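Local atomic coordinates of 2-dehydropantoate 2-reductase (Enterococcus faecium, PDB entry 3WFI), a protein that probably acts as an NAD-dependent D-mandelate dehydrogenase, a member of the ketopantoate reductase family that interconverts 2-keto acids and D-2-hydroxy acids. Residues Ala214-Met217 / Val218-Val222. Sequence-based numbering, arbitrary orientation.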
ATOM      1  N   ALA B 214      -8.567  -6.053  -6.993  1.00 18.30           N
ATOM      2  CA  ALA B 214      -8.474  -6.961  -5.847  1.00 18.25           C
ATOM      3  C   ALA B 214      -7.767  -8.264  -6.251  1.00 18.05           C
ATOM      4  O   ALA B 214      -6.931  -8.772  -5.526  1.00 17.43           O
ATOM      5  CB  ALA B 214      -9.852  -7.229  -5.251  1.00 18.69           C
ATOM      6  N   HIS B 215      -8.078  -8.783  -7.427  1.00 18.36           N
ATOM      7  CA  HIS B 215      -7.477 -10.042  -7.846  1.00 18.78           C
ATOM      8  C   HIS B 215      -5.962  -9.904  -7.975  1.00 18.04           C
ATOM      9  O   HIS B 215      -5.219 -10.736  -7.483  1.00 16.87           O
ATOM     10  CB  HIS B 215      -8.083 -10.559  -9.156  1.00 20.04           C
ATOM     11  CG  HIS B 215      -7.348 -11.735  -9.710  1.00 21.16           C
ATOM     12  ND1 HIS B 215      -7.444 -12.992  -9.156  1.00 22.34           N
ATOM     13  CD2 HIS B 215      -6.486 -11.846 -10.747  1.00 21.74           C
ATOM     14  CE1 HIS B 215      -6.669 -13.826  -9.825  1.00 22.45           C
ATOM     15  NE2 HIS B 215      -6.070 -13.154 -10.790  1.00 22.52           N
ATOM     16  N   LYS B 216      -5.519  -8.828  -8.622  1.00 17.83           N
ATOM     17  CA  LYS B 216      -4.108  -8.585  -8.780  1.00 17.41           C
ATOM     18  C   LYS B 216      -3.415  -8.456  -7.415  1.00 16.03           C
ATOM     19  O   LYS B 216      -2.329  -8.998  -7.208  1.00 15.16           O
ATOM     20  CB  LYS B 216      -3.862  -7.351  -9.636  1.00 17.82           C
ATOM     21  CG  LYS B 216      -2.415  -6.872  -9.647  1.00 18.84           C
ATOM     22  CD  LYS B 216      -1.473  -7.900 -10.280  1.00 19.90           C
ATOM     23  CE  LYS B 216      -0.116  -7.290 -10.624  1.00 20.04           C
ATOM     24  NZ  LYS B 216       0.523  -6.673  -9.440  1.00 20.90           N
ATOM     25  N   MET B 217      -4.027  -7.734  -6.496  1.00 15.68           N
ATOM     26  CA  MET B 217      -3.383  -7.491  -5.193  1.00 15.72           C
ATOM     27  C   MET B 217      -3.298  -8.790  -4.380  1.00 15.55           C
ATOM     28  O   MET B 217      -2.269  -9.100  -3.785  1.00 15.45           O
ATOM     29  CB  MET B 217      -4.137  -6.409  -4.428  1.00 15.64           C
ATOM     30  CG  MET B 217      -4.003  -5.038  -5.077  1.00 15.75           C
ATOM     31  SD  MET B 217      -4.742  -3.685  -4.129  1.00 15.36           S
ATOM     32  CE  MET B 217      -6.494  -4.093  -4.276  1.00 15.59           C
ATOM     33  N   VAL B 218      -4.386  -9.548  -4.388  1.00 15.92           N
ATOM     34  CA  VAL B 218      -4.425 -10.846  -3.723  1.00 15.98           C
ATOM     35  C   VAL B 218      -3.383 -11.790  -4.350  1.00 15.61           C
ATOM     36  O   VAL B 218      -2.606 -12.405  -3.635  1.00 14.48           O
ATOM     37  CB  VAL B 218      -5.854 -11.463  -3.753  1.00 16.87           C
ATOM     38  CG1 VAL B 218      -5.842 -12.933  -3.323  1.00 17.04           C
ATOM     39  CG2 VAL B 218      -6.790 -10.656  -2.859  1.00 16.77           C
ATOM     40  N   ALA B 219      -3.365 -11.880  -5.680  1.00 16.07           N
ATOM     41  CA  ALA B 219      -2.463 -12.791  -6.372  1.00 16.30           C
ATOM     42  C   ALA B 219      -1.016 -12.476  -6.085  1.00 16.32           C
ATOM     43  O   ALA B 219      -0.201 -13.389  -5.873  1.00 15.95           O
ATOM     44  CB  ALA B 219      -2.710 -12.767  -7.871  1.00 17.03           C
ATOM     45  N   THR B 220      -0.685 -11.182  -6.081  1.00 16.75           N
ATOM     46  CA  THR B 220       0.684 -10.760  -5.828  1.00 16.77           C
ATOM     47  C   THR B 220       1.108 -11.141  -4.412  1.00 16.42           C
ATOM     48  O   THR B 220       2.219 -11.651  -4.206  1.00 16.61           O
ATOM     49  CB  THR B 220       0.847  -9.237  -6.049  1.00 16.92           C
ATOM     50  OG1 THR B 220       0.443  -8.901  -7.379  1.00 17.47           O
ATOM     51  CG2 THR B 220       2.282  -8.798  -5.863  1.00 16.93           C
ATOM     52  N   ILE B 221       0.242 -10.887  -3.437  1.00 16.00           N
ATOM     53  CA  ILE B 221       0.559 -11.208  -2.043  1.00 16.02           C
ATOM     54  C   ILE B 221       0.721 -12.716  -1.846  1.00 16.46           C
ATOM     55  O   ILE B 221       1.685 -13.167  -1.212  1.00 16.31           O
ATOM     56  CB  ILE B 221      -0.485 -10.629  -1.061  1.00 16.20           C
ATOM     57  CG1 ILE B 221      -0.371  -9.116  -1.019  1.00 16.13           C
ATOM     58  CG2 ILE B 221      -0.290 -11.198   0.348  1.00 16.17           C
ATOM     59  CD1 ILE B 221      -1.627  -8.418  -0.512  1.00 16.65           C
ATOM     60  N   VAL B 222      -0.193 -13.501  -2.408  1.00 16.20           N
ATOM     61  CA  VAL B 222      -0.133 -14.954  -2.246  1.00 16.39           C
ATOM     62  C   VAL B 222       1.165 -15.508  -2.848  1.00 16.37           C
ATOM     63  O   VAL B 222       1.779 -16.418  -2.295  1.00 16.01           O
ATOM     64  CB  VAL B 222      -1.366 -15.649  -2.857  1.00 16.58           C
ATOM     65  CG1 VAL B 222      -1.175 -17.151  -2.908  1.00 16.81           C
ATOM     66  CG2 VAL B 222      -2.612 -15.313  -2.058  1.00 16.73           C
TER
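K216 and T220, one helical turn apart, share a small polar network in which the threonine hydroxyl is both donor and acceptor. T220 OG1 gives its hydrogen to K216 O at 2.8 Å and receives one from K216 NZ at 3.0 Å. The side-chain torsions explain how the two groups meet. With chi1 at -57°, the hydroxyl sits beside T220's own backbone N and is turned back toward the preceding turn, where K216 O lies; K216, whose CG is anti to its backbone N, bends at chi2 and again at chi4 (56°), so that its chain curls over and brings NZ to OG1. CD, 3.6 Å from T220 OG1, is the nearest carbon of the lysine chain to the hydroxyl. K216 O therefore accepts twice, and the second donor, T220 N at 3.0 Å, reaches it from the opposite face of the carbonyl plane. The ammonium group has a stronger partner outside the turn, a salt bridge to E300 of the second subunit, so the same lysine ties this helix to the dimer interface.

These residues form the first turns of helix 214-231 in the all-helical C-terminal domain, away from the NAD sites. V218 N to A214 O (2.9 Å, 170° at the hydrogen) is an i to i+4 bond, and A219 N to H215 O and I221 N to M217 O repeat the pattern. On another side of the helix, the CB of A219 lies over one face of the H215 imidazole, 4.5 Å from NE2, while ND1 is bonded to E246 and the ring packs on I242 of helix 238-246. I221 lays CD1 3.4 Å from M217 O and continues onto Y294 and L298 of helix 293-308.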